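Local coordinates for probable adenylyl-sulfate kinase (Synechocystis sp., PDB 5CB8), which phosphorylates adenosine 5'-phosphosulfate at the expense of ATP, giving 3'-phosphoadenylyl sulfate, the activated form of sulfate, at residues 26-31 against 97-102; 126-131 against 168-173. One frame throughout, in Å; residues are numbered along the deposited sequence.

Interaction 1 (26-31 against 97-102)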
loop_
_atom_site.group_PDB
_atom_site.type_symbol
_atom_site.label_atom_id
_atom_site.label_comp_id
_atom_site.label_asym_id
_atom_site.label_seq_id
_atom_site.Cartn_x
_atom_site.Cartn_y
_atom_site.Cartn_z
ATOM N N VAL B 26 0.041 15.036 2.470
ATOM C CA VAL B 26 -0.909 15.398 1.431
ATOM C C VAL B 26 -0.741 14.486 0.219
ATOM O O VAL B 26 0.380 14.113 -0.146
ATOM C CB VAL B 26 -0.773 16.913 1.038
ATOM C CG1 VAL B 26 0.627 17.226 0.538
ATOM C CG2 VAL B 26 -1.820 17.309 0.003
ATOM N N THR B 27 -1.858 14.087 -0.379
ATOM C CA THR B 27 -1.819 13.360 -1.643
ATOM C C THR B 27 -2.055 14.338 -2.787
ATOM O O THR B 27 -3.091 15.007 -2.839
ATOM C CB THR B 27 -2.878 12.258 -1.678
ATOM O OG1 THR B 27 -2.510 11.231 -0.742
ATOM C CG2 THR B 27 -2.989 11.649 -3.078
ATOM N N ILE B 28 -1.079 14.439 -3.682
ATOM C CA ILE B 28 -1.201 15.281 -4.868
ATOM C C ILE B 28 -1.552 14.353 -6.027
ATOM O O ILE B 28 -0.728 13.526 -6.431
ATOM C CB ILE B 28 0.116 16.034 -5.142
ATOM C CG1 ILE B 28 0.526 16.841 -3.899
ATOM C CG2 ILE B 28 -0.015 16.946 -6.373
ATOM C CD1 ILE B 28 1.940 17.376 -3.965
ATOM N N TRP B 29 -2.776 14.481 -6.547
ATOM C CA TRP B 29 -3.349 13.469 -7.435
ATOM C C TRP B 29 -3.487 13.972 -8.871
ATOM O O TRP B 29 -4.381 14.771 -9.174
ATOM C CB TRP B 29 -4.727 13.023 -6.918
ATOM C CG TRP B 29 -5.281 11.820 -7.631
ATOM C CD1 TRP B 29 -5.833 11.786 -8.883
ATOM C CD2 TRP B 29 -5.329 10.472 -7.136
ATOM N NE1 TRP B 29 -6.221 10.501 -9.195
ATOM C CE2 TRP B 29 -5.920 9.679 -8.139
ATOM C CE3 TRP B 29 -4.924 9.867 -5.937
ATOM C CZ2 TRP B 29 -6.113 8.304 -7.987
ATOM C CZ3 TRP B 29 -5.124 8.501 -5.784
ATOM C CH2 TRP B 29 -5.716 7.735 -6.802
ATOM N N LEU B 30 -2.608 13.497 -9.752
ATOM C CA LEU B 30 -2.631 13.924 -11.148
ATOM C C LEU B 30 -3.490 12.971 -11.987
ATOM O O LEU B 30 -3.205 11.771 -12.083
ATOM C CB LEU B 30 -1.209 14.011 -11.718
ATOM C CG LEU B 30 -0.461 15.320 -11.423
ATOM C CD1 LEU B 30 -0.254 15.520 -9.936
ATOM C CD2 LEU B 30 0.885 15.377 -12.135
ATOM N N THR B 31 -4.548 13.518 -12.581
ATOM C CA THR B 31 -5.449 12.754 -13.426
ATOM C C THR B 31 -5.440 13.358 -14.833
ATOM O O THR B 31 -5.226 14.555 -14.991
ATOM C CB THR B 31 -6.885 12.769 -12.835
ATOM O OG1 THR B 31 -7.778 12.054 -13.693
ATOM C CG2 THR B 31 -7.390 14.196 -12.658
ATOM N N GLY B 97 2.162 11.891 7.519
ATOM C CA GLY B 97 3.009 13.041 7.233
ATOM C C GLY B 97 3.715 13.052 5.888
ATOM O O GLY B 97 4.424 14.012 5.571
ATOM N N VAL B 98 3.522 12.005 5.090
ATOM C CA VAL B 98 4.213 11.894 3.805
ATOM C C VAL B 98 3.485 12.656 2.687
ATOM O O VAL B 98 2.250 12.685 2.639
ATOM C CB VAL B 98 4.380 10.416 3.395
ATOM C CG1 VAL B 98 5.246 10.294 2.156
ATOM C CG2 VAL B 98 5.001 9.615 4.528
ATOM N N ILE B 99 4.254 13.284 1.800
ATOM C CA ILE B 99 3.698 13.891 0.598
ATOM C C ILE B 99 3.655 12.803 -0.471
ATOM O O ILE B 99 4.685 12.232 -0.823
ATOM C CB ILE B 99 4.567 15.068 0.108
ATOM C CG1 ILE B 99 4.463 16.252 1.076
ATOM C CG2 ILE B 99 4.150 15.501 -1.290
ATOM C CD1 ILE B 99 5.441 17.393 0.773
ATOM N N VAL B 100 2.461 12.496 -0.972
ATOM C CA VAL B 100 2.305 11.414 -1.940
ATOM C C VAL B 100 1.962 11.982 -3.309
ATOM O O VAL B 100 0.986 12.726 -3.449
ATOM C CB VAL B 100 1.185 10.446 -1.506
ATOM C CG1 VAL B 100 1.103 9.251 -2.471
ATOM C CG2 VAL B 100 1.436 9.967 -0.085
ATOM N N LEU B 101 2.771 11.650 -4.313
ATOM C CA LEU B 101 2.489 12.077 -5.687
ATOM C C LEU B 101 1.886 10.909 -6.445
ATOM O O LEU B 101 2.564 9.910 -6.676
ATOM C CB LEU B 101 3.777 12.510 -6.402
ATOM C CG LEU B 101 4.324 13.927 -6.224
ATOM C CD1 LEU B 101 4.210 14.410 -4.808
ATOM C CD2 LEU B 101 5.770 14.018 -6.693
ATOM N N VAL B 102 0.622 11.029 -6.837
ATOM C CA VAL B 102 -0.025 9.974 -7.622
ATOM C C VAL B 102 -0.170 10.426 -9.063
ATOM O O VAL B 102 -0.570 11.564 -9.329
ATOM C CB VAL B 102 -1.411 9.626 -7.065
ATOM C CG1 VAL B 102 -2.123 8.601 -7.977
ATOM C CG2 VAL B 102 -1.285 9.075 -5.644
#

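Interaction 2 (126-131 against 168-173)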
loop_
_atom_site.group_PDB
_atom_site.type_symbol
_atom_site.label_atom_id
_atom_site.label_comp_id
_atom_site.label_asym_id
_atom_site.label_seq_id
_atom_site.Cartn_x
_atom_site.Cartn_y
_atom_site.Cartn_z
ATOM N N PHE B 126 -5.749 18.421 -12.461
ATOM C CA PHE B 126 -6.216 18.022 -13.791
ATOM C C PHE B 126 -5.116 18.326 -14.809
ATOM O O PHE B 126 -4.887 19.483 -15.160
ATOM C CB PHE B 126 -7.492 18.803 -14.146
ATOM C CG PHE B 126 -8.110 18.431 -15.476
ATOM C CD1 PHE B 126 -7.729 17.276 -16.152
ATOM C CD2 PHE B 126 -9.079 19.249 -16.043
ATOM C CE1 PHE B 126 -8.300 16.944 -17.373
ATOM C CE2 PHE B 126 -9.661 18.922 -17.260
ATOM C CZ PHE B 126 -9.265 17.762 -17.927
ATOM N N VAL B 127 -4.417 17.288 -15.255
ATOM C CA VAL B 127 -3.454 17.431 -16.332
ATOM C C VAL B 127 -4.235 17.328 -17.629
ATOM O O VAL B 127 -4.581 16.222 -18.080
ATOM C CB VAL B 127 -2.364 16.357 -16.246
ATOM C CG1 VAL B 127 -1.305 16.603 -17.316
ATOM C CG2 VAL B 127 -1.722 16.387 -14.859
ATOM N N ASN B 128 -4.522 18.493 -18.213
ATOM C CA ASN B 128 -5.490 18.615 -19.293
ATOM C C ASN B 128 -4.818 18.896 -20.632
ATOM O O ASN B 128 -4.415 20.030 -20.902
ATOM C CB ASN B 128 -6.464 19.752 -18.941
ATOM C CG ASN B 128 -7.555 19.965 -19.984
ATOM O OD1 ASN B 128 -7.705 19.190 -20.935
ATOM N ND2 ASN B 128 -8.348 21.017 -19.785
ATOM N N ALA B 129 -4.693 17.864 -21.464
ATOM C CA ALA B 129 -4.244 18.028 -22.846
ATOM C C ALA B 129 -5.358 17.567 -23.779
ATOM O O ALA B 129 -6.068 16.617 -23.463
ATOM C CB ALA B 129 -2.977 17.215 -23.092
ATOM N N PRO B 130 -5.512 18.227 -24.937
ATOM C CA PRO B 130 -6.572 17.810 -25.863
ATOM C C PRO B 130 -6.326 16.388 -26.349
ATOM O O PRO B 130 -5.162 15.991 -26.496
ATOM C CB PRO B 130 -6.415 18.782 -27.031
ATOM C CG PRO B 130 -5.764 20.000 -26.425
ATOM C CD PRO B 130 -4.817 19.441 -25.400
ATOM N N LEU B 131 -7.391 15.629 -26.586
ATOM C CA LEU B 131 -7.241 14.273 -27.095
ATOM C C LEU B 131 -6.421 14.262 -28.378
ATOM O O LEU B 131 -5.563 13.398 -28.568
ATOM C CB LEU B 131 -8.607 13.626 -27.350
ATOM C CG LEU B 131 -8.540 12.208 -27.943
ATOM C CD1 LEU B 131 -8.129 11.195 -26.880
ATOM C CD2 LEU B 131 -9.863 11.793 -28.563
ATOM N N ASP B 168 -8.230 21.252 -7.966
ATOM C CA ASP B 168 -7.555 22.282 -7.186
ATOM C C ASP B 168 -6.521 23.026 -8.022
ATOM O O ASP B 168 -6.247 24.203 -7.793
ATOM C CB ASP B 168 -6.903 21.641 -5.966
ATOM C CG ASP B 168 -7.917 20.971 -5.068
ATOM O OD1 ASP B 168 -8.652 21.696 -4.373
ATOM O OD2 ASP B 168 -7.997 19.728 -5.082
ATOM N N VAL B 169 -5.941 22.319 -8.987
ATOM C CA VAL B 169 -5.000 22.911 -9.937
ATOM C C VAL B 169 -5.291 22.299 -11.296
ATOM O O VAL B 169 -5.598 21.104 -11.388
ATOM C CB VAL B 169 -3.524 22.610 -9.542
ATOM C CG1 VAL B 169 -2.543 23.186 -10.571
ATOM C CG2 VAL B 169 -3.210 23.166 -8.157
ATOM N N GLU B 170 -5.222 23.105 -12.354
ATOM C CA GLU B 170 -5.339 22.566 -13.707
ATOM C C GLU B 170 -4.103 22.950 -14.506
ATOM O O GLU B 170 -3.670 24.100 -14.466
ATOM C CB GLU B 170 -6.601 23.081 -14.407
ATOM C CG GLU B 170 -6.805 22.526 -15.828
ATOM C CD GLU B 170 -8.204 22.808 -16.358
ATOM O OE1 GLU B 170 -8.408 22.744 -17.588
ATOM O OE2 GLU B 170 -9.104 23.085 -15.534
ATOM N N CYS B 171 -3.538 21.980 -15.220
ATOM C CA CYS B 171 -2.355 22.214 -16.038
ATOM C C CYS B 171 -2.712 21.912 -17.486
ATOM O O CYS B 171 -2.927 20.748 -17.849
ATOM C CB CYS B 171 -1.209 21.307 -15.578
ATOM S SG CYS B 171 -0.755 21.515 -13.829
ATOM N N ARG B 172 -2.821 22.955 -18.303
ATOM C CA ARG B 172 -3.133 22.761 -19.713
ATOM C C ARG B 172 -1.818 22.615 -20.461
ATOM O O ARG B 172 -1.249 23.598 -20.942
ATOM C CB ARG B 172 -3.995 23.918 -20.242
ATOM C CG ARG B 172 -5.342 23.944 -19.521
ATOM C CD ARG B 172 -6.331 24.994 -20.018
ATOM N NE ARG B 172 -7.614 24.772 -19.345
ATOM C CZ ARG B 172 -8.722 25.475 -19.548
ATOM N NH1 ARG B 172 -8.731 26.477 -20.415
ATOM N NH2 ARG B 172 -9.825 25.171 -18.875
ATOM N N THR B 173 -1.337 21.373 -20.545
ATOM C CA THR B 173 0.055 21.121 -20.920
ATOM C C THR B 173 0.396 21.475 -22.357
ATOM O O THR B 173 1.574 21.593 -22.689
ATOM C CB THR B 173 0.466 19.669 -20.625
ATOM O OG1 THR B 173 -0.477 18.786 -21.236
ATOM C CG2 THR B 173 0.464 19.424 -19.129
#

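Interaction 1 (26-31 against 97-102)
The amide N of Ile-28 gives its hydrogen to the carbonyl O of Val-100 over 2.7 Å, the shortest of five backbone bonds that lace strand 26-31 to strand 99-102. Donors then alternate between the strands: Val-100 N bonds to Val-26 O, Val-102 N to Ile-28 O and Leu-30 N to Val-102 O, while the longer bond from Val-26 N to Val-98 O, 3.2 Å, opens the ladder at Val-98, just before the second strand begins. This is regular parallel pairing, with Thr-27 opposite Val-100 and Trp-29 opposite Val-102, and axes 13° apart.

On the face bearing Trp-29, the indole swings out with CG anti to the backbone N (chi1 -170°) and lies across Val-102. Val-102 CG1 stands over the six-membered ring, 3.6 Å from its centroid and 7° off the normal, a CH-pi contact. Thr-27 CG2 meets the ring edge in plane and also touches Val-102 CG2 at 4.0 Å. The other face, turned toward helix 38-50, is aliphatic: Ile-28 CD1 reaches Leu-101 CD1 at 3.8 Å and also packs on Ile-99 CG2, the side chains lying alongside one another.

Beyond the pair, Trp-29 NE1 hydrogen-bonds to OG of Ser-106, which is by similarity the phosphoserine intermediate, and Thr-27 OG1 bonds to Thr-94 OG1. A leucine in place of Trp-29 has no ring face for Val-102 CG1 and no N-H for Ser-106 OG, and would probably leave a gap over Val-102 and the Ser-106 hydroxyl freer to turn. The chemistry thus implies a buried central strand pair whose backbone polarity is met by interstrand bonds, with one indole joining its apolar packing to a polar site residue.

Interaction 2 (126-131 against 168-173)
Phe-126, Asn-128 and Glu-170 all carry CG anti to the backbone N (chi1 within 3° of 180° in each), and Glu-170 runs on extended, bringing its carboxylate beside the phenyl ring and up to the Asn-128 amide. Asn-128 CB lies 3.5 Å above the centre of the Phe-126 ring, while Glu-170 CD approaches Phe-126 CD2 obliquely at 3.7 Å.

Three N-H groups converge on Glu-170 OE1. Asn-128 ND2 donates over 2.8 Å at an N-H...O angle of 164°; OE1 lies nearly in the amide plane and is met on its anti side, 32° out of the carboxylate plane. Arg-172 grips the same oxygen side-on, through NE at 2.8 Å and NH2 at 3.1 Å. Both arginine bonds come from above the carboxylate plane, yet OE1 lies in the guanidinium plane, so the salt bridge is edge-on for the arginine alone.

Alongside this cluster the backbones pair in parallel. Phe-126 N bonds to Val-169 O, Cys-171 N to Phe-126 O and Asn-128 N to Cys-171 O; then the ladder fades, Thr-173 N reaching Asn-128 O only weakly at 3.4 Å. Further along, Val-127 CG1 packs on Thr-173 CG2 and Ala-129 CB lies 3.5 Å from Thr-173 OG1, a hydroxyl hydrogen-bonded to Ala-36 O in the segment that by similarity binds ATP.

Strand 169-171 is the outermost strand of the sheet on this side within the chain, with helix 178-191 packing on Val-169 and Cys-171. The convergence on one carboxylate oxygen implies that Glu-170 is likely to be kept ionised by Arg-172, and the same oxygen, through its bond from Asn-128 ND2, joins the two segments where the backbone ladder weakens.

Interactions 1 and 2 pair strands of one five-stranded parallel sheet. Their centres lie about 17 Å apart, and they meet where strand 26-31 adjoins strand 122-127: Thr-31 O and Val-127 N are 2.9 Å apart, a probable hydrogen bond, and Leu-30 CG packs on Val-127 CG2 at 3.8 Å. The side chains of Leu-30 and Val-127 each come within about 4 Å of that of Lys-38, in the segment that by similarity binds ATP. Adenosine-5'-phosphosulfate is about 7 Å from the Trp-29 side chain in interaction 1 and about 11 Å from that of Val-127 in interaction 2; the Val-127 side chain is about 5 Å from a bound sulfate, probably from the crystallisation liquor.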